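PDB 4YZT: cellulose hydrolase, which hydrolyses internal beta-1,4-glucosidic bonds of cellulose as a tri-modular family 5 endoglucanase and binds cellotetraose in its barrel module. Local coordinates for residues 64-69 against 322-327; 396-401 against 426-431; 413-416 against 422-425. All coordinates share one frame; numbering follows the deposited sequence.

Contact 1 of 3, residues 64-69 against 322-327; sequences RDAGFK and VVKEIV
K324 is the first residue of 322-327 to touch 64-69, and it does so with the aliphatic part of its chain. CD lies 4.2 Å from CB of A66, and CG approaches CE2 of the F68 ring more loosely, at 4.5 Å. CG stands anti to the backbone N (chi1 179°), and a bend at chi2, -100°, carries the chain on past A66. Its ammonium then turns back to its own helix: NZ forms a salt bridge with OE2 of E325 at 2.6 Å, meeting that oxygen from well above the carboxylate plane. K324 also makes a cation-pi contact with W318. E325 adds a water-mediated link, since one water receives a bond from K324 NZ and lies within donating distance of both E325 OE1 (3.0 Å) and A66 O (2.7 Å). A turn further on, V327 points at the other segment and sets CG1 3.9 Å from CE1 of F68, obliquely to the ring. The F68 ring also meets W35, and W303 of strand 299-303 touches both F68 and V327. The pairing joins the end of helix 57-66, where G67 closes a Schellman motif, to helix 321-330 on the outside of the family 5 TIM barrel. Direct contact here is thus purely apolar and modest in extent, while the polar link runs through water at the partly exposed side.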
# COMPACT_ATOMS: atom_id res chain seq x y z
N ARG A 64 -14.37 -10.87 0.67
CA ARG A 64 -15.48 -11.04 -0.27
C ARG A 64 -16.54 -9.96 -0.06
O ARG A 64 -17.03 -9.36 -1.03
CB ARG A 64 -16.09 -12.43 -0.11
CG ARG A 64 -17.10 -12.82 -1.16
CD ARG A 64 -17.84 -14.04 -0.66
NE ARG A 64 -18.05 -15.03 -1.70
CZ ARG A 64 -18.38 -16.30 -1.47
NH1 ARG A 64 -18.54 -16.75 -0.22
NH2 ARG A 64 -18.55 -17.11 -2.50
N ASP A 65 -16.89 -9.69 1.20
CA ASP A 65 -17.91 -8.69 1.50
C ASP A 65 -17.54 -7.33 0.91
O ASP A 65 -18.42 -6.58 0.48
CB ASP A 65 -18.09 -8.53 3.01
CG ASP A 65 -18.81 -9.70 3.64
OD1 ASP A 65 -19.30 -10.58 2.89
OD2 ASP A 65 -18.89 -9.72 4.89
N ALA A 66 -16.24 -7.04 0.89
CA ALA A 66 -15.72 -5.77 0.39
C ALA A 66 -15.89 -5.61 -1.13
O ALA A 66 -16.05 -4.50 -1.63
CB ALA A 66 -14.26 -5.64 0.76
N GLY A 67 -15.84 -6.73 -1.85
CA GLY A 67 -16.03 -6.72 -3.28
C GLY A 67 -14.78 -6.96 -4.11
O GLY A 67 -14.78 -6.70 -5.31
N PHE A 68 -13.71 -7.46 -3.49
CA PHE A 68 -12.54 -7.84 -4.29
C PHE A 68 -12.85 -9.10 -5.10
O PHE A 68 -13.56 -9.98 -4.62
CB PHE A 68 -11.30 -8.02 -3.41
CG PHE A 68 -10.84 -6.73 -2.80
CD1 PHE A 68 -10.00 -5.89 -3.51
CD2 PHE A 68 -11.30 -6.34 -1.55
CE1 PHE A 68 -9.58 -4.67 -2.97
CE2 PHE A 68 -10.88 -5.13 -1.01
CZ PHE A 68 -10.03 -4.30 -1.73
N LYS A 69 -12.34 -9.16 -6.32
CA LYS A 69 -12.57 -10.34 -7.16
C LYS A 69 -11.42 -11.34 -7.08
O LYS A 69 -11.57 -12.52 -7.42
CB LYS A 69 -12.79 -9.93 -8.62
CG LYS A 69 -14.07 -9.16 -8.86
CD LYS A 69 -14.27 -8.93 -10.35
CE LYS A 69 -15.47 -8.06 -10.66
NZ LYS A 69 -15.57 -7.83 -12.14
N VAL A 322 -13.21 4.79 2.92
CA VAL A 322 -13.37 5.52 1.67
C VAL A 322 -12.35 5.07 0.64
O VAL A 322 -12.71 4.81 -0.52
CB VAL A 322 -13.25 7.04 1.89
CG1 VAL A 322 -13.16 7.77 0.55
CG2 VAL A 322 -14.41 7.55 2.74
N VAL A 323 -11.08 4.95 1.03
CA VAL A 323 -10.07 4.55 0.06
C VAL A 323 -10.37 3.12 -0.43
O VAL A 323 -10.19 2.81 -1.61
CB VAL A 323 -8.63 4.67 0.61
CG1 VAL A 323 -8.29 3.51 1.56
CG2 VAL A 323 -7.63 4.73 -0.52
N LYS A 324 -10.87 2.26 0.46
CA LYS A 324 -11.29 0.92 0.07
C LYS A 324 -12.41 0.97 -0.97
O LYS A 324 -12.36 0.26 -1.98
CB LYS A 324 -11.76 0.11 1.28
CG LYS A 324 -12.24 -1.32 0.93
CD LYS A 324 -13.76 -1.45 0.83
CE LYS A 324 -14.42 -1.37 2.19
NZ LYS A 324 -15.88 -1.68 2.13
N GLU A 325 -13.41 1.80 -0.73
CA GLU A 325 -14.53 1.89 -1.66
C GLU A 325 -14.07 2.45 -3.01
O GLU A 325 -14.56 2.04 -4.06
CB GLU A 325 -15.67 2.75 -1.10
CG GLU A 325 -16.30 2.21 0.19
CD GLU A 325 -16.95 0.84 0.06
OE1 GLU A 325 -17.10 0.32 -1.07
OE2 GLU A 325 -17.33 0.28 1.11
N ILE A 326 -13.11 3.38 -2.97
CA ILE A 326 -12.53 3.92 -4.19
C ILE A 326 -11.89 2.80 -5.01
O ILE A 326 -12.10 2.72 -6.22
CB ILE A 326 -11.50 5.02 -3.87
CG1 ILE A 326 -12.23 6.32 -3.56
CG2 ILE A 326 -10.54 5.23 -5.04
CD1 ILE A 326 -11.34 7.41 -2.98
N VAL A 327 -11.13 1.92 -4.36
CA VAL A 327 -10.47 0.82 -5.08
C VAL A 327 -11.48 -0.15 -5.70
O VAL A 327 -11.34 -0.56 -6.84
CB VAL A 327 -9.50 0.05 -4.14
CG1 VAL A 327 -9.07 -1.29 -4.75
CG2 VAL A 327 -8.28 0.91 -3.81
O HOH W 1 -17.35 -2.57 -0.30

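Contact 2 of 3, residues 396-401 against 426-431; sequences SCLAKL and MDIILY
I428 meets two leucines of helix 395-401 with one methyl group, CD1. The closer approach is to L398, whose CD2 comes within 3.7 Å of that methyl; L401 follows with CD1 at 4.2 Å. The two leucines sit three residues apart, on neighbouring turns of the helix, and reach the same carbon.

The isoleucine conformation is the unusual one. CG1 stands anti to the carbonyl carbon (chi1 -54°), but chi2 is -112°, nearly eclipsed, and this is the rotation at which CD1 meets both L398 CD2 and L401 CD1. CG2 takes the position anti to the backbone N, leaving the CG1 branch to make both approaches. Both leucines, by contrast, have ordinary extended ends with chi2 close to 180°. L401 already points at the strand from its CB, whereas L398 starts off to one side and its chain brings CD2 round to the isoleucine, the two side chains meeting at a slant.

In the fold, this is a helix packed on a face of the mixed beta sheet of the X2 carbohydrate-binding module, a member of the E-set clan. Helix 395-401 leads towards strand 409-418, which runs antiparallel beside strand 424-431, and L401 also packs on L414 of that neighbouring strand. L398 touches Q355 of strand 355-360, and L402, just past the helix, touches I428 as well. On the strand, M426 points to the same side as I428 but packs against L414, I339 and V357. D427 faces the other way, where its carboxylate forms a salt bridge with K280 of the catalytic module.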
# COMPACT_ATOMS: atom_id res chain seq x y z
N SER A 396 -23.16 29.49 9.19
CA SER A 396 -24.14 29.11 10.19
C SER A 396 -24.26 27.60 10.32
O SER A 396 -24.42 27.09 11.43
CB SER A 396 -25.49 29.74 9.85
OG SER A 396 -25.71 29.69 8.45
N CYS A 397 -24.18 26.88 9.21
CA CYS A 397 -24.21 25.42 9.26
C CYS A 397 -22.94 24.88 9.94
O CYS A 397 -23.03 24.03 10.81
CB CYS A 397 -24.36 24.82 7.85
SG CYS A 397 -24.19 23.02 7.79
N LEU A 398 -21.78 25.39 9.54
CA LEU A 398 -20.52 24.98 10.17
C LEU A 398 -20.54 25.16 11.68
O LEU A 398 -20.03 24.32 12.42
CB LEU A 398 -19.34 25.78 9.60
CG LEU A 398 -18.73 25.34 8.29
CD1 LEU A 398 -17.67 26.35 7.89
CD2 LEU A 398 -18.12 23.95 8.42
N ALA A 399 -21.12 26.27 12.14
CA ALA A 399 -21.17 26.57 13.57
C ALA A 399 -21.95 25.50 14.32
O ALA A 399 -21.54 25.07 15.39
CB ALA A 399 -21.79 27.94 13.80
N LYS A 400 -23.06 25.05 13.73
CA LYS A 400 -23.87 24.02 14.36
C LYS A 400 -23.10 22.70 14.47
O LYS A 400 -23.17 22.01 15.48
CB LYS A 400 -25.18 23.83 13.60
N LEU A 401 -22.35 22.36 13.42
CA LEU A 401 -21.64 21.09 13.38
C LEU A 401 -20.50 21.02 14.39
O LEU A 401 -20.14 19.94 14.86
CB LEU A 401 -21.09 20.85 11.98
CG LEU A 401 -22.12 20.71 10.86
CD1 LEU A 401 -21.43 20.54 9.53
CD2 LEU A 401 -23.04 19.54 11.16
N MET A 426 -15.98 14.03 4.52
CA MET A 426 -15.15 15.12 5.03
C MET A 426 -15.23 15.22 6.55
O MET A 426 -16.32 15.42 7.10
CB MET A 426 -15.57 16.44 4.39
CG MET A 426 -14.67 17.63 4.72
SD MET A 426 -15.25 19.16 3.97
CE MET A 426 -16.62 19.56 5.04
N ASP A 427 -14.09 15.10 7.24
CA ASP A 427 -14.07 15.28 8.68
C ASP A 427 -14.03 16.77 9.01
O ASP A 427 -13.25 17.52 8.41
CB ASP A 427 -12.86 14.58 9.31
CG ASP A 427 -13.03 13.08 9.41
OD1 ASP A 427 -14.03 12.52 8.91
OD2 ASP A 427 -12.12 12.44 9.98
N ILE A 428 -14.88 17.19 9.94
CA ILE A 428 -14.83 18.54 10.46
C ILE A 428 -14.10 18.47 11.80
O ILE A 428 -14.61 17.90 12.75
CB ILE A 428 -16.22 19.16 10.63
CG1 ILE A 428 -17.00 19.07 9.31
CG2 ILE A 428 -16.11 20.59 11.15
CD1 ILE A 428 -17.28 20.39 8.65
N ILE A 429 -12.90 19.04 11.86
CA ILE A 429 -12.02 18.84 13.00
C ILE A 429 -11.76 20.13 13.76
O ILE A 429 -11.24 21.10 13.20
CB ILE A 429 -10.66 18.27 12.54
CG1 ILE A 429 -10.85 17.02 11.68
CG2 ILE A 429 -9.76 18.00 13.74
CD1 ILE A 429 -9.56 16.52 11.03
N LEU A 430 -12.11 20.15 15.04
CA LEU A 430 -11.74 21.26 15.91
C LEU A 430 -10.33 21.04 16.47
O LEU A 430 -10.04 19.98 17.01
CB LEU A 430 -12.74 21.40 17.06
CG LEU A 430 -12.59 22.61 17.99
CD1 LEU A 430 -12.86 23.91 17.24
CD2 LEU A 430 -13.55 22.49 19.19
N TYR A 431 -9.47 22.04 16.33
CA TYR A 431 -8.12 21.91 16.89
C TYR A 431 -7.71 23.15 17.65
O TYR A 431 -8.37 24.20 17.56
CB TYR A 431 -7.08 21.62 15.80
CG TYR A 431 -6.57 22.83 15.06
CD1 TYR A 431 -7.26 23.34 13.97
CD2 TYR A 431 -5.38 23.46 15.43
CE1 TYR A 431 -6.80 24.44 13.28
CE2 TYR A 431 -4.91 24.57 14.75
CZ TYR A 431 -5.62 25.05 13.67
OH TYR A 431 -5.16 26.15 12.99

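Contact 3 of 3, residues 413-416 against 422-425; sequences QLTF and ASQV
F416 and Q424 exchange two backbone hydrogen bonds, with each residue giving its N-H and receiving at its carbonyl. F416 N donates to Q424 O at 2.7 Å, nearly in line with the C=O bond (165° at the oxygen). The return bond, Q424 N to F416 O, measures 2.9 Å and lies in the carbonyl plane. Q424 O has a second use, a CA-H...O contact from T415 CA. The same oxygen lies at the edge of the F416 ring, in its plane, 3.8 Å from CD1. L414 O is used twice too, by the backbone N of M426 and by V425 CA at 3.4 Å.

The two segments flank the turn of the antiparallel hairpin 409-418/424-431 in the X2 module, with T415 and V425 as the neighbouring non-hydrogen-bonded pair. On the face carrying those two, V425 divides its methyls: CG1 touches Q413 CB at 3.9 Å, while CG2 lies as far from T415 OG1. In T415, chi1 of -62° sets OG1 beside the backbone N and turns CG2 anti to that N, toward S423 CB, also at 3.9 Å.

The polar ends of the two glutamines are engaged outside the segments. Q413 NE2 donates to D427 OD1, and Q424 OE1 accepts the backbone N-H of I339. Beyond the paired strands, A422 N is bonded to N336 OD1, in the stretch between helix 321-330 and strand 338-347.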
# COMPACT_ATOMS: atom_id res chain seq x y z
N GLN A 413 -18.91 14.64 10.54
CA GLN A 413 -18.50 14.18 9.22
C GLN A 413 -19.58 14.48 8.20
O GLN A 413 -20.75 14.21 8.43
CB GLN A 413 -18.22 12.67 9.22
CG GLN A 413 -17.00 12.25 10.00
CD GLN A 413 -16.82 10.75 9.98
OE1 GLN A 413 -17.79 9.99 10.07
NE2 GLN A 413 -15.58 10.30 9.84
N LEU A 414 -19.19 15.06 7.07
CA LEU A 414 -20.14 15.25 5.99
C LEU A 414 -19.89 14.21 4.90
O LEU A 414 -18.78 14.08 4.39
CB LEU A 414 -20.06 16.66 5.42
CG LEU A 414 -20.31 17.78 6.44
CD1 LEU A 414 -20.24 19.14 5.77
CD2 LEU A 414 -21.65 17.60 7.15
N THR A 415 -20.93 13.45 4.57
CA THR A 415 -20.85 12.46 3.51
C THR A 415 -21.42 13.02 2.20
O THR A 415 -22.62 13.28 2.10
CB THR A 415 -21.60 11.16 3.89
OG1 THR A 415 -20.99 10.58 5.05
CG2 THR A 415 -21.55 10.14 2.75
N PHE A 416 -20.55 13.21 1.21
CA PHE A 416 -20.97 13.64 -0.11
C PHE A 416 -21.28 12.39 -0.93
O PHE A 416 -20.40 11.57 -1.16
CB PHE A 416 -19.88 14.46 -0.82
CG PHE A 416 -19.53 15.76 -0.13
CD1 PHE A 416 -18.88 15.77 1.10
CD2 PHE A 416 -19.81 16.98 -0.73
CE1 PHE A 416 -18.55 16.96 1.73
CE2 PHE A 416 -19.47 18.18 -0.11
CZ PHE A 416 -18.84 18.17 1.12
N ALA A 422 -17.77 5.95 -5.41
CA ALA A 422 -17.73 6.00 -3.95
C ALA A 422 -18.20 7.34 -3.38
O ALA A 422 -18.06 8.39 -4.01
CB ALA A 422 -16.32 5.69 -3.48
N SER A 423 -18.78 7.31 -2.18
CA SER A 423 -19.05 8.55 -1.47
C SER A 423 -17.75 9.13 -0.91
O SER A 423 -16.80 8.40 -0.65
CB SER A 423 -20.03 8.32 -0.32
OG SER A 423 -21.32 7.99 -0.81
N GLN A 424 -17.72 10.44 -0.75
CA GLN A 424 -16.60 11.12 -0.12
C GLN A 424 -17.03 11.56 1.28
O GLN A 424 -18.16 12.03 1.47
CB GLN A 424 -16.16 12.31 -0.96
CG GLN A 424 -15.50 11.93 -2.28
CD GLN A 424 -14.03 11.59 -2.10
OE1 GLN A 424 -13.19 12.48 -1.94
NE2 GLN A 424 -13.73 10.31 -2.08
N VAL A 425 -16.14 11.40 2.25
CA VAL A 425 -16.42 11.79 3.63
C VAL A 425 -15.45 12.87 4.13
O VAL A 425 -14.24 12.65 4.18
CB VAL A 425 -16.33 10.59 4.58
CG1 VAL A 425 -16.56 11.04 6.03
CG2 VAL A 425 -17.30 9.49 4.16

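In the fold
Contact 1 closes first along the chain, bringing the end of helix 57-66, an early barrel helix, against helix 321-330; contacts 2 and 3 follow within the X2 module, with both segments of contact 3 falling between those of contact 2. Those two share strand 424-431 and one mixed sheet, their centres about 14 Å apart. Contact 3 is also the neighbour of contact 1, about 16 Å between centres: V322 and I326 pack on Q424, V322 on V425, and E325 on A422. Contacts 1 and 2 do not touch, their centres about 28 Å and nearest atoms about 7 Å apart. Helix 321-330 therefore faces the barrel on one side and the X2 sheet on another, joining the two modules.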